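Local structure of Fe-regulated protein B (Neisseria meningitidis, 4AIP) at residues V241-L246 with R276-V281; T280-F285 with D297-A302; A302-T307 with A340-T345; S195-S200 with D222-E227; Y226-G231 with T726-G731. The protein carries iron across the outer membrane as a TonB-dependent transporter, and probably acts in siderophore uptake. One frame throughout, in Å; residues are numbered along the deposited sequence.

Interaction 1 (V241-L246 with R276-V281)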
# COMPACT_ATOMS: atom_id res chain seq x y z
N VAL B 241 13.14 -20.69 -9.57
CA VAL B 241 11.90 -21.00 -10.29
C VAL B 241 11.21 -19.71 -10.68
O VAL B 241 10.73 -18.98 -9.83
CB VAL B 241 10.98 -21.90 -9.42
CG1 VAL B 241 9.75 -22.24 -10.13
CG2 VAL B 241 11.71 -23.17 -9.07
N PRO B 242 11.18 -19.43 -11.98
CA PRO B 242 10.55 -18.20 -12.45
C PRO B 242 9.08 -18.04 -11.99
O PRO B 242 8.32 -19.00 -12.03
CB PRO B 242 10.67 -18.29 -13.97
CG PRO B 242 11.81 -19.17 -14.19
CD PRO B 242 11.74 -20.19 -13.11
N TYR B 243 8.79 -16.84 -11.51
CA TYR B 243 7.45 -16.34 -11.15
C TYR B 243 6.80 -17.06 -10.00
O TYR B 243 5.61 -17.32 -9.98
CB TYR B 243 6.52 -16.29 -12.36
CG TYR B 243 7.09 -15.50 -13.48
CD1 TYR B 243 7.06 -14.09 -13.47
CD2 TYR B 243 7.69 -16.14 -14.56
CE1 TYR B 243 7.59 -13.36 -14.52
CE2 TYR B 243 8.23 -15.40 -15.62
CZ TYR B 243 8.17 -14.02 -15.59
OH TYR B 243 8.70 -13.34 -16.64
N SER B 244 7.61 -17.36 -9.03
CA SER B 244 7.21 -18.08 -7.86
C SER B 244 7.29 -17.15 -6.66
O SER B 244 6.97 -17.54 -5.56
CB SER B 244 8.12 -19.30 -7.67
OG SER B 244 9.47 -18.93 -7.48
N ALA B 245 7.77 -15.93 -6.89
CA ALA B 245 7.63 -14.84 -5.92
C ALA B 245 6.16 -14.46 -5.65
O ALA B 245 5.35 -14.41 -6.56
CB ALA B 245 8.43 -13.60 -6.35
N LEU B 246 5.86 -14.26 -4.38
CA LEU B 246 4.58 -13.77 -3.93
C LEU B 246 4.74 -12.94 -2.71
O LEU B 246 5.55 -13.25 -1.84
CB LEU B 246 3.61 -14.91 -3.61
CG LEU B 246 2.86 -15.56 -4.75
CD1 LEU B 246 2.00 -16.73 -4.21
CD2 LEU B 246 2.03 -14.54 -5.47
N ARG B 276 -0.05 -11.51 -4.01
CA ARG B 276 0.16 -10.67 -5.19
C ARG B 276 1.53 -10.86 -5.79
O ARG B 276 2.52 -11.10 -5.09
CB ARG B 276 -0.04 -9.18 -4.85
CG ARG B 276 0.76 -8.73 -3.70
CD ARG B 276 -0.17 -8.04 -2.77
NE ARG B 276 0.01 -6.59 -2.94
CZ ARG B 276 -0.79 -5.64 -2.45
NH1 ARG B 276 -1.86 -5.95 -1.73
NH2 ARG B 276 -0.53 -4.35 -2.71
N GLY B 277 1.60 -10.72 -7.09
CA GLY B 277 2.91 -10.70 -7.73
C GLY B 277 2.75 -10.92 -9.21
O GLY B 277 1.63 -10.99 -9.73
N ILE B 278 3.85 -11.00 -9.92
CA ILE B 278 3.75 -11.27 -11.32
C ILE B 278 3.68 -12.82 -11.40
O ILE B 278 4.61 -13.54 -10.95
CB ILE B 278 5.00 -10.77 -12.09
CG1 ILE B 278 5.42 -9.36 -11.67
CG2 ILE B 278 4.80 -10.91 -13.58
CD1 ILE B 278 4.52 -8.26 -12.13
N ARG B 279 2.60 -13.33 -11.98
CA ARG B 279 2.33 -14.72 -11.91
C ARG B 279 1.94 -15.07 -13.29
O ARG B 279 1.63 -14.18 -14.10
CB ARG B 279 1.16 -14.99 -10.99
CG ARG B 279 1.44 -14.54 -9.54
CD ARG B 279 2.33 -15.54 -8.79
NE ARG B 279 1.61 -16.78 -8.55
CZ ARG B 279 2.13 -17.92 -8.08
NH1 ARG B 279 3.42 -18.02 -7.81
NH2 ARG B 279 1.36 -18.98 -7.91
N THR B 280 1.96 -16.36 -13.58
CA THR B 280 1.80 -16.82 -14.93
C THR B 280 0.36 -17.24 -15.11
O THR B 280 -0.34 -17.53 -14.14
CB THR B 280 2.79 -17.99 -15.22
OG1 THR B 280 2.48 -19.11 -14.37
CG2 THR B 280 4.15 -17.62 -14.88
N VAL B 281 -0.11 -17.21 -16.35
CA VAL B 281 -1.43 -17.72 -16.67
C VAL B 281 -1.17 -19.15 -16.28
O VAL B 281 -0.10 -19.65 -16.60
CB VAL B 281 -1.66 -17.67 -18.21
CG1 VAL B 281 -3.01 -18.37 -18.60
CG2 VAL B 281 -1.53 -16.24 -18.78
O HOH W 1 3.28 -18.18 -11.57
O HOH W 2 6.29 -13.91 -8.92
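Leu246 and a water sandwich the guanidinium of Arg279: Leu246 CD1 lies 4.0 Å above its plane, over the centre, and water 1 is near the rim of the opposite face. Ser244 CA reaches the edge of the same group. The Tyr243 ring meets Ile278 O at its edge, with Tyr243 CD1 3.6 Å from that oxygen. Beyond it, Tyr243 CE1 touches Ile278 CG2 at 3.8 Å, and Thr280 CG2 packs against Tyr243 CB. In Arg279, chi2 (-78°) brings CD to 3.5 Å from Leu246 CD2, and chi3 (-69°) turns the guanidinium beyond it. Two waters join the backbones. Water 1 donates to Tyr243 O (2.9 Å) and accepts from Thr280 N; water 2 donates to Ala245 O (2.6 Å) and to Ile278 O. The contact joins two extracellular loops of the barrel, one making a type II turn from Val241 to Ser244 before strand 246-259, the other leaving strand 264-276 by a corner at Gly277. Arg279 NH2 is salt-bridged to Glu283. Water thus serves carbonyls that have no direct backbone donor across the seam, while the charge, covered by leucine, is probably balanced by Glu283.

Interaction 2 (T280-F285 with D297-A302)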
# COMPACT_ATOMS: atom_id res chain seq x y z
N THR B 280 1.96 -16.36 -13.58
CA THR B 280 1.80 -16.82 -14.93
C THR B 280 0.36 -17.24 -15.11
O THR B 280 -0.34 -17.53 -14.14
CB THR B 280 2.79 -17.99 -15.22
OG1 THR B 280 2.48 -19.11 -14.37
CG2 THR B 280 4.15 -17.62 -14.88
N VAL B 281 -0.11 -17.21 -16.35
CA VAL B 281 -1.43 -17.72 -16.67
C VAL B 281 -1.17 -19.15 -16.28
O VAL B 281 -0.10 -19.65 -16.60
CB VAL B 281 -1.66 -17.67 -18.21
CG1 VAL B 281 -3.01 -18.37 -18.60
CG2 VAL B 281 -1.53 -16.24 -18.78
N ARG B 282 -2.00 -19.84 -15.55
CA ARG B 282 -1.54 -21.23 -15.23
C ARG B 282 -0.45 -21.32 -14.20
O ARG B 282 0.69 -21.63 -14.53
CB ARG B 282 -0.94 -21.96 -16.44
CG ARG B 282 -1.88 -22.37 -17.52
CD ARG B 282 -1.13 -23.15 -18.57
NE ARG B 282 -1.69 -22.94 -19.89
CZ ARG B 282 -1.40 -21.91 -20.69
NH1 ARG B 282 -0.52 -20.97 -20.32
NH2 ARG B 282 -2.00 -21.80 -21.87
N GLU B 283 -0.79 -21.14 -12.93
CA GLU B 283 0.22 -21.12 -11.88
C GLU B 283 0.89 -22.45 -11.55
O GLU B 283 1.88 -22.50 -10.78
CB GLU B 283 -0.39 -20.51 -10.64
CG GLU B 283 -1.14 -19.25 -10.98
CD GLU B 283 -1.57 -18.50 -9.77
OE1 GLU B 283 -1.50 -19.04 -8.61
OE2 GLU B 283 -2.01 -17.35 -9.98
N GLU B 284 0.38 -23.54 -12.13
CA GLU B 284 0.94 -24.86 -11.85
C GLU B 284 2.24 -25.10 -12.62
O GLU B 284 2.97 -26.01 -12.32
CB GLU B 284 -0.08 -25.98 -12.06
CG GLU B 284 -0.39 -26.27 -13.53
CD GLU B 284 -1.36 -27.47 -13.73
OE1 GLU B 284 -1.34 -28.47 -12.95
OE2 GLU B 284 -2.13 -27.40 -14.69
N PHE B 285 2.51 -24.27 -13.61
CA PHE B 285 3.73 -24.32 -14.38
C PHE B 285 4.51 -23.01 -14.23
O PHE B 285 3.91 -21.97 -13.97
CB PHE B 285 3.39 -24.50 -15.85
CG PHE B 285 2.50 -25.69 -16.18
CD1 PHE B 285 2.85 -26.99 -15.80
CD2 PHE B 285 1.36 -25.51 -16.97
CE1 PHE B 285 2.03 -28.07 -16.11
CE2 PHE B 285 0.55 -26.58 -17.29
CZ PHE B 285 0.88 -27.86 -16.86
N ASP B 297 5.38 -16.60 -23.86
CA ASP B 297 4.22 -16.03 -24.58
C ASP B 297 2.91 -16.71 -24.19
O ASP B 297 1.94 -16.03 -23.87
CB ASP B 297 4.41 -16.07 -26.11
CG ASP B 297 5.81 -15.55 -26.53
OD1 ASP B 297 6.76 -16.41 -26.56
OD2 ASP B 297 5.97 -14.30 -26.79
N ARG B 298 2.90 -18.04 -24.20
CA ARG B 298 1.71 -18.80 -23.78
C ARG B 298 1.37 -18.60 -22.32
O ARG B 298 0.20 -18.53 -21.96
CB ARG B 298 1.89 -20.29 -24.04
CG ARG B 298 1.87 -20.68 -25.51
CD ARG B 298 1.61 -22.20 -25.66
NE ARG B 298 0.17 -22.55 -25.60
CZ ARG B 298 -0.41 -23.27 -24.64
NH1 ARG B 298 0.29 -23.78 -23.63
NH2 ARG B 298 -1.72 -23.50 -24.72
N GLN B 299 2.43 -18.50 -21.50
CA GLN B 299 2.36 -18.32 -20.04
C GLN B 299 2.20 -16.87 -19.58
O GLN B 299 1.88 -16.64 -18.40
CB GLN B 299 3.58 -18.96 -19.37
CG GLN B 299 3.46 -20.46 -19.19
CD GLN B 299 2.43 -20.82 -18.13
OE1 GLN B 299 1.23 -20.69 -18.33
NE2 GLN B 299 2.90 -21.28 -16.99
N ALA B 300 2.44 -15.93 -20.50
CA ALA B 300 2.15 -14.50 -20.34
C ALA B 300 2.00 -14.00 -18.92
O ALA B 300 0.91 -13.68 -18.49
CB ALA B 300 0.90 -14.10 -21.20
N PRO B 301 3.12 -13.88 -18.18
CA PRO B 301 3.03 -13.42 -16.79
C PRO B 301 2.48 -12.03 -16.73
O PRO B 301 2.78 -11.23 -17.60
CB PRO B 301 4.46 -13.40 -16.35
CG PRO B 301 5.04 -14.48 -17.10
CD PRO B 301 4.50 -14.29 -18.48
N ALA B 302 1.68 -11.76 -15.70
CA ALA B 302 1.04 -10.47 -15.50
C ALA B 302 0.82 -10.30 -14.03
O ALA B 302 0.71 -11.30 -13.33
CB ALA B 302 -0.26 -10.49 -16.21
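In the extracellular loop between strands 278-279 and 302-318, the end of the short helix 296-299 folds back on the loop's own start, and Gln299 inserts its amide beside Val281 and Arg282. The backbones are tied by Val281 N, which donates to Gln299 O at 2.9 Å. Arg282 then grips the helix end with one nitrogen: its NH1 gives a nearly straight bond (173°) to Arg298 O at 3.0 Å and another to Gln299 OE1 at 2.7 Å. Both acceptors lie in the guanidinium plane, but Arg298 O is met from well above its own carbonyl plane. A fold at chi2 (-70°) turns the Gln299 amide back toward the loop, where NE2 makes a weak bond to Arg282 O and a further bond to Thr286 O. The modelled 2.4 Å between Gln299 OE1 and Val281 O, two acceptors, is doubtful. Over one face of the Arg282 guanidinium, displaced toward the rim, lies Arg298, the two planes 38° apart and the NH2 atoms of Arg282 and Arg298 3.3 Å from each other. Arg298 NH1 bonds Arg293 O. Apolar packing is slight: Val281 CG2 meets Ala300 CB at 4.0 Å, and Thr280 CG2 meets Pro301 CG at 3.9 Å. With like charges so close, the pair of arginines probably relies on the surrounding carbonyl oxygens to offset the cost of bringing the two groups together.

Interaction 3 (A302-T307 with A340-T345)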
# COMPACT_ATOMS: atom_id res chain seq x y z
N ALA B 302 1.68 -11.76 -15.70
CA ALA B 302 1.04 -10.47 -15.50
C ALA B 302 0.82 -10.30 -14.03
O ALA B 302 0.71 -11.30 -13.33
CB ALA B 302 -0.26 -10.49 -16.21
N TYR B 303 0.75 -9.07 -13.55
CA TYR B 303 0.41 -8.85 -12.15
C TYR B 303 -1.00 -9.42 -11.74
O TYR B 303 -2.01 -9.28 -12.47
CB TYR B 303 0.47 -7.37 -11.83
CG TYR B 303 0.13 -7.08 -10.38
CD1 TYR B 303 1.05 -7.33 -9.36
CD2 TYR B 303 -1.15 -6.62 -10.03
CE1 TYR B 303 0.74 -7.01 -8.00
CE2 TYR B 303 -1.50 -6.36 -8.69
CZ TYR B 303 -0.54 -6.54 -7.68
OH TYR B 303 -0.92 -6.24 -6.35
N ARG B 304 -1.05 -10.03 -10.57
CA ARG B 304 -2.22 -10.72 -10.13
C ARG B 304 -2.40 -10.60 -8.64
O ARG B 304 -1.40 -10.64 -7.89
CB ARG B 304 -2.02 -12.17 -10.44
CG ARG B 304 -3.30 -12.88 -10.67
CD ARG B 304 -3.18 -13.85 -11.74
NE ARG B 304 -3.26 -13.10 -12.99
CZ ARG B 304 -2.52 -13.35 -14.04
NH1 ARG B 304 -1.71 -14.31 -13.93
NH2 ARG B 304 -2.58 -12.68 -15.18
N GLU B 305 -3.64 -10.44 -8.20
CA GLU B 305 -3.95 -10.62 -6.77
C GLU B 305 -5.01 -11.68 -6.66
O GLU B 305 -6.00 -11.69 -7.44
CB GLU B 305 -4.44 -9.32 -6.08
CG GLU B 305 -3.83 -8.06 -6.65
CD GLU B 305 -4.16 -6.77 -5.87
OE1 GLU B 305 -5.35 -6.62 -5.52
OE2 GLU B 305 -3.24 -5.92 -5.69
N THR B 306 -4.81 -12.59 -5.70
CA THR B 306 -5.80 -13.59 -5.47
C THR B 306 -6.07 -13.56 -3.96
O THR B 306 -5.14 -13.51 -3.15
CB THR B 306 -5.46 -15.01 -6.15
OG1 THR B 306 -4.80 -15.86 -5.24
CG2 THR B 306 -4.55 -14.89 -7.40
N THR B 307 -7.35 -13.50 -3.59
CA THR B 307 -7.74 -13.13 -2.23
C THR B 307 -8.84 -14.04 -1.64
O THR B 307 -9.78 -14.46 -2.34
CB THR B 307 -8.29 -11.69 -2.25
OG1 THR B 307 -7.53 -10.91 -3.17
CG2 THR B 307 -8.18 -11.09 -0.91
N ALA B 340 -4.16 -7.52 -13.66
CA ALA B 340 -3.95 -6.17 -14.25
C ALA B 340 -4.06 -6.15 -15.77
O ALA B 340 -4.34 -5.11 -16.33
CB ALA B 340 -2.61 -5.58 -13.84
N ASP B 341 -3.78 -7.27 -16.42
CA ASP B 341 -3.98 -7.38 -17.84
C ASP B 341 -4.24 -8.82 -18.20
O ASP B 341 -3.38 -9.68 -17.94
CB ASP B 341 -2.79 -6.86 -18.63
CG ASP B 341 -3.02 -6.92 -20.13
OD1 ASP B 341 -4.22 -6.96 -20.55
OD2 ASP B 341 -2.00 -6.93 -20.88
N ASP B 342 -5.39 -9.08 -18.82
CA ASP B 342 -5.70 -10.47 -19.19
C ASP B 342 -5.65 -10.78 -20.70
O ASP B 342 -6.25 -11.77 -21.12
CB ASP B 342 -7.02 -10.94 -18.55
CG ASP B 342 -6.81 -11.68 -17.24
OD1 ASP B 342 -5.65 -11.97 -16.87
OD2 ASP B 342 -7.81 -11.99 -16.57
N SER B 343 -4.97 -9.92 -21.47
CA SER B 343 -4.78 -10.10 -22.92
C SER B 343 -4.16 -11.44 -23.32
O SER B 343 -4.55 -12.03 -24.34
CB SER B 343 -3.89 -9.00 -23.53
OG SER B 343 -3.98 -7.81 -22.80
N GLY B 344 -3.17 -11.89 -22.55
CA GLY B 344 -2.49 -13.16 -22.81
C GLY B 344 -3.08 -14.29 -22.00
O GLY B 344 -2.46 -15.33 -21.89
N THR B 345 -4.26 -14.10 -21.42
CA THR B 345 -4.93 -15.15 -20.69
C THR B 345 -6.10 -15.73 -21.49
O THR B 345 -7.20 -15.17 -21.43
CB THR B 345 -5.46 -14.62 -19.34
OG1 THR B 345 -4.44 -13.84 -18.71
CG2 THR B 345 -5.87 -15.76 -18.41
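Arg304 and Asp342 approach at about a right angle, their guanidinium and carboxylate planes 41° apart, and NH2 of Arg304 forms a salt bridge with OD1 of Asp342 at 3.6 Å. Ala302 O sits over the centre of one face of this guanidinium, 3.8 Å above its plane. Bends at chi2 and chi3 swing the arginine's end toward the loop. Asp342 OD1 is shared: Thr345 OG1 donates to it at 2.9 Å from above the carboxylate plane, and Ser339 OG is a further partner, while OD2 pairs with Arg337. Strands 302-318 and 325-339 are antiparallel neighbours in the barrel wall, and here the chain leaves the second of them into an extracellular loop; Ala340 N still donates to Tyr303 O (3.0 Å, 170°). Tyr303, with CG anti to its backbone nitrogen (chi1 -180°), presents its ring edge to Ala340 CB. The ring also touches Arg276, where L-glutamate binds in another structure of this protein, and packs on Pro354 of a neighbouring subunit. Next to Ala340, Asp341 O lies 3.7 Å from Ala302 CB. Asp341 OD1 accepts from Ser343 N at 3.2 Å, an Asx turn that overlaps the start of the type I turn from Asp342 to Thr345.

Interaction 4 (S195-S200 with D222-E227). Unlike the reference sequence in segment 195-200: Asn197 (reference Glu).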
# COMPACT_ATOMS: atom_id res chain seq x y z
N SER B 195 16.52 -17.44 3.97
CA SER B 195 17.57 -17.31 2.96
C SER B 195 17.10 -17.61 1.61
O SER B 195 17.62 -17.08 0.68
CB SER B 195 18.78 -18.18 3.25
OG SER B 195 18.47 -19.53 2.90
N ASN B 196 16.09 -18.45 1.48
CA ASN B 196 15.71 -18.94 0.17
C ASN B 196 14.24 -18.76 -0.16
O ASN B 196 13.56 -19.77 -0.32
CB ASN B 196 16.07 -20.42 0.05
CG ASN B 196 15.84 -20.99 -1.35
OD1 ASN B 196 15.43 -20.27 -2.28
ND2 ASN B 196 16.09 -22.29 -1.51
N ASN B 197 13.71 -17.55 -0.33
CA ASN B 197 14.36 -16.23 -0.27
C ASN B 197 13.14 -15.43 0.20
O ASN B 197 12.20 -15.23 -0.57
CB ASN B 197 14.81 -15.77 -1.69
CG ASN B 197 15.80 -14.49 -1.71
OD1 ASN B 197 16.31 -14.05 -0.67
ND2 ASN B 197 16.08 -13.95 -2.92
N GLY B 198 13.11 -15.04 1.47
CA GLY B 198 12.02 -14.19 1.90
C GLY B 198 12.22 -13.42 3.18
O GLY B 198 13.16 -13.66 3.96
N VAL B 199 11.29 -12.51 3.42
CA VAL B 199 11.30 -11.71 4.62
C VAL B 199 9.84 -11.55 5.10
O VAL B 199 8.91 -11.39 4.29
CB VAL B 199 12.13 -10.39 4.34
CG1 VAL B 199 11.26 -9.20 4.01
CG2 VAL B 199 13.12 -10.11 5.47
N SER B 200 9.61 -11.68 6.40
CA SER B 200 8.24 -11.65 6.91
C SER B 200 8.13 -10.90 8.25
O SER B 200 9.11 -10.81 8.99
CB SER B 200 7.69 -13.09 6.99
OG SER B 200 8.04 -13.70 8.21
N ASP B 222 6.95 -11.47 2.40
CA ASP B 222 7.42 -11.09 1.05
C ASP B 222 8.44 -12.07 0.55
O ASP B 222 9.59 -12.07 1.02
CB ASP B 222 8.02 -9.68 1.05
CG ASP B 222 8.05 -9.04 -0.37
OD1 ASP B 222 7.38 -9.57 -1.29
OD2 ASP B 222 8.73 -8.01 -0.56
N GLU B 223 8.02 -12.93 -0.40
CA GLU B 223 8.86 -14.06 -0.85
C GLU B 223 9.33 -13.85 -2.28
O GLU B 223 8.53 -13.57 -3.17
CB GLU B 223 8.07 -15.38 -0.77
CG GLU B 223 7.69 -15.81 0.64
CD GLU B 223 7.16 -17.26 0.72
OE1 GLU B 223 6.45 -17.74 -0.22
OE2 GLU B 223 7.47 -17.94 1.74
N LYS B 224 10.62 -14.06 -2.49
CA LYS B 224 11.19 -14.01 -3.84
C LYS B 224 11.04 -15.34 -4.58
O LYS B 224 10.58 -16.31 -3.99
CB LYS B 224 12.66 -13.62 -3.73
CG LYS B 224 12.93 -12.17 -3.96
CD LYS B 224 12.13 -11.21 -3.14
CE LYS B 224 11.70 -10.03 -4.04
NZ LYS B 224 10.65 -9.16 -3.43
N ASP B 225 11.38 -15.36 -5.88
CA ASP B 225 11.61 -16.59 -6.62
C ASP B 225 12.49 -17.54 -5.78
O ASP B 225 13.57 -17.11 -5.28
CB ASP B 225 12.31 -16.31 -7.95
CG ASP B 225 11.36 -15.70 -8.95
OD1 ASP B 225 10.13 -15.62 -8.66
OD2 ASP B 225 11.82 -15.33 -10.04
N TYR B 226 12.00 -18.78 -5.58
CA TYR B 226 12.74 -19.73 -4.78
C TYR B 226 13.71 -20.54 -5.62
O TYR B 226 13.46 -20.82 -6.79
CB TYR B 226 11.80 -20.65 -3.98
CG TYR B 226 11.09 -21.70 -4.79
CD1 TYR B 226 9.87 -21.43 -5.40
CD2 TYR B 226 11.64 -22.98 -4.95
CE1 TYR B 226 9.20 -22.37 -6.13
CE2 TYR B 226 10.98 -23.96 -5.71
CZ TYR B 226 9.74 -23.64 -6.30
OH TYR B 226 9.08 -24.56 -7.07
N GLU B 227 14.82 -20.90 -4.99
CA GLU B 227 15.83 -21.73 -5.59
C GLU B 227 15.49 -23.20 -5.31
O GLU B 227 15.32 -23.60 -4.17
CB GLU B 227 17.18 -21.36 -4.99
CG GLU B 227 18.38 -22.06 -5.56
CD GLU B 227 19.69 -21.43 -5.08
OE1 GLU B 227 19.77 -20.18 -5.05
OE2 GLU B 227 20.62 -22.19 -4.75
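Asn196 and Glu227 are joined by a pair of hydrogen bonds between the side-chain amide of one and the backbone of the other. Glu227 N donates to Asn196 OD1 at 2.8 Å, and Asn196 ND2 donates to Glu227 O at 3.1 Å; both bonds are nearly straight, and each uses a lone pair in the carbonyl plane of its acceptor. With CG anti to the backbone nitrogen (chi1 -174°), the amide extends across to Glu227 and takes the place of a backbone peptide. Arg732 O is a second acceptor for ND2, so the amide's rotation is well fixed.

The other hydrogen bonds across the contact run between backbones. Val199 and Asp222 form an antiparallel hydrogen-bonded pair, Val199 N to Asp222 O at 3.0 Å and Asp222 N to Val199 O at 2.7 Å, and Lys224 N donates to Asn197 O, again at 2.7 Å. Gly198 and Glu223 are the non-hydrogen-bonded pair between them, their CA atoms 4.2 Å apart. These are the outer ends of the beta hairpin 198-209/212-223 in the barrel wall, where the strands give way to extracellular loops; a cis peptide precedes Asn197.

Charges divide between the two faces of the hairpin. On the face of Glu223, its carboxylate forms a salt bridge with Lys248. On that of Val199 and Asp222, Lys224 NZ lies 3.6 Å from Asp222 OD2, a long ion pair.

Packing is thin: Asn197 CB rests 3.7 Å from Lys224 CB. Val199 packs on His270, and Lys224 on Arg358, both of a neighbouring subunit.

Interaction 5 (Y226-G231 with T726-G731)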
# COMPACT_ATOMS: atom_id res chain seq x y z
N TYR B 226 12.00 -18.78 -5.58
CA TYR B 226 12.74 -19.73 -4.78
C TYR B 226 13.71 -20.54 -5.62
O TYR B 226 13.46 -20.82 -6.79
CB TYR B 226 11.80 -20.65 -3.98
CG TYR B 226 11.09 -21.70 -4.79
CD1 TYR B 226 9.87 -21.43 -5.40
CD2 TYR B 226 11.64 -22.98 -4.95
CE1 TYR B 226 9.20 -22.37 -6.13
CE2 TYR B 226 10.98 -23.96 -5.71
CZ TYR B 226 9.74 -23.64 -6.30
OH TYR B 226 9.08 -24.56 -7.07
N GLU B 227 14.82 -20.90 -4.99
CA GLU B 227 15.83 -21.73 -5.59
C GLU B 227 15.49 -23.20 -5.31
O GLU B 227 15.32 -23.60 -4.17
CB GLU B 227 17.18 -21.36 -4.99
CG GLU B 227 18.38 -22.06 -5.56
CD GLU B 227 19.69 -21.43 -5.08
OE1 GLU B 227 19.77 -20.18 -5.05
OE2 GLU B 227 20.62 -22.19 -4.75
N ALA B 228 15.34 -24.01 -6.36
CA ALA B 228 15.16 -25.46 -6.18
C ALA B 228 16.46 -26.14 -5.75
O ALA B 228 17.53 -25.50 -5.72
CB ALA B 228 14.63 -26.07 -7.41
N GLY B 229 16.38 -27.42 -5.41
CA GLY B 229 17.54 -28.18 -5.02
C GLY B 229 18.58 -28.30 -6.12
O GLY B 229 18.39 -27.88 -7.27
N LYS B 230 19.69 -28.90 -5.75
CA LYS B 230 20.87 -28.95 -6.61
C LYS B 230 20.73 -29.70 -7.94
O LYS B 230 20.35 -30.87 -7.98
CB LYS B 230 22.00 -29.52 -5.82
CG LYS B 230 23.23 -29.64 -6.61
CD LYS B 230 24.10 -30.62 -5.95
CE LYS B 230 25.49 -30.23 -6.22
NZ LYS B 230 26.30 -31.43 -6.07
N GLY B 231 21.07 -29.02 -9.02
CA GLY B 231 20.92 -29.57 -10.35
C GLY B 231 19.83 -28.90 -11.15
O GLY B 231 19.82 -29.01 -12.36
N THR B 726 6.93 -30.24 -13.41
CA THR B 726 6.28 -28.95 -13.24
C THR B 726 6.96 -27.98 -12.28
O THR B 726 7.52 -27.00 -12.74
CB THR B 726 4.82 -29.09 -12.80
OG1 THR B 726 4.77 -29.52 -11.43
CG2 THR B 726 4.11 -30.02 -13.70
N LEU B 727 6.86 -28.20 -10.97
CA LEU B 727 7.43 -27.26 -10.01
C LEU B 727 8.13 -27.97 -8.88
O LEU B 727 7.49 -28.66 -8.10
CB LEU B 727 6.36 -26.28 -9.45
CG LEU B 727 5.70 -25.29 -10.40
CD1 LEU B 727 4.60 -24.58 -9.67
CD2 LEU B 727 6.69 -24.31 -10.90
N PRO B 728 9.44 -27.78 -8.76
CA PRO B 728 10.19 -28.58 -7.79
C PRO B 728 9.97 -28.11 -6.37
O PRO B 728 9.46 -27.02 -6.14
CB PRO B 728 11.67 -28.38 -8.22
CG PRO B 728 11.70 -27.13 -8.99
CD PRO B 728 10.29 -26.83 -9.50
N GLY B 729 10.37 -28.94 -5.41
CA GLY B 729 10.42 -28.54 -3.99
C GLY B 729 11.42 -27.42 -3.75
O GLY B 729 12.34 -27.17 -4.58
N VAL B 730 11.28 -26.73 -2.62
CA VAL B 730 12.17 -25.65 -2.38
C VAL B 730 13.48 -26.28 -2.09
O VAL B 730 13.57 -27.29 -1.36
CB VAL B 730 11.70 -24.69 -1.23
CG1 VAL B 730 12.72 -23.54 -1.02
CG2 VAL B 730 10.25 -24.06 -1.53
N GLY B 731 14.53 -25.75 -2.69
CA GLY B 731 15.82 -26.18 -2.29
C GLY B 731 16.06 -25.78 -0.86
O GLY B 731 15.17 -25.35 -0.14
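The Tyr226 hydroxyl donates to Pro728 O at 2.7 Å. That oxygen and Gly729 O both lie at the ring's edge, near its plane, with Gly729 O 3.7 Å from Tyr226 CE2. One face of the ring is covered by Val730, whose CG2 makes a CH-pi contact 4.2 Å from the centroid and 26° off the normal. Pro728 and Val730 therefore hold the same ring in two ways, one by its polar end and the other over its face. Beside it, Ala228 CB meets Pro728 CG at 3.5 Å, a close apolar contact.

The backbones meet next. Gly731 N donates to Glu227 O at 2.7 Å, on a lone pair in the carbonyl plane, although the bond is bent (140° at the hydrogen). Having no side chain, Gly731 packs closely on residues 228-229, its CA 3.4 Å from Gly229 N.

Residues 726-731 fall in the predicted TonB C-terminal box and lead into 733-741, the last strand, which closes the barrel by pairing with 185-194. Their contact with the loop after strand 212-223 lies on the extracellular side of the wall, near that closure.

Further out, the backbone on either side is anchored. Tyr226 CG stands in the crowded position between N and the carbonyl carbon (chi1 74°), which turns the ring toward residues 728-730, while Ser244 OG bonds Tyr226 N and Val241 packs against the ring. On the side of residues 726-731, Asn710 ND2 donates to Val730 O and Tyr716 shares a backbone bond with Gly729.

How the interactions relate
All five contacts lie on the extracellular side of the barrel, but differ in depth. Interaction 5 is buried and joins segments nearly 500 residues apart with an aromatic ring and backbone bonds; interaction 4 is a surface contact built on strand pairing, and shares Tyr226 and Glu227 with it. Interactions 1, 2 and 3 are partly buried and succeed one another around the loop from 277 to 301: interactions 1 and 2 share Thr280 and Val281, interactions 2 and 3 share Ala302, and Arg279 O probably bonds Ala302 N. Water bridges the backbones in interaction 1, arginine-to-carbonyl bonds dominate interaction 2, and an ion pair marks interaction 3. Interactions 1, 3 and 4 reach a neighbouring subunit; 2 and 5 do not.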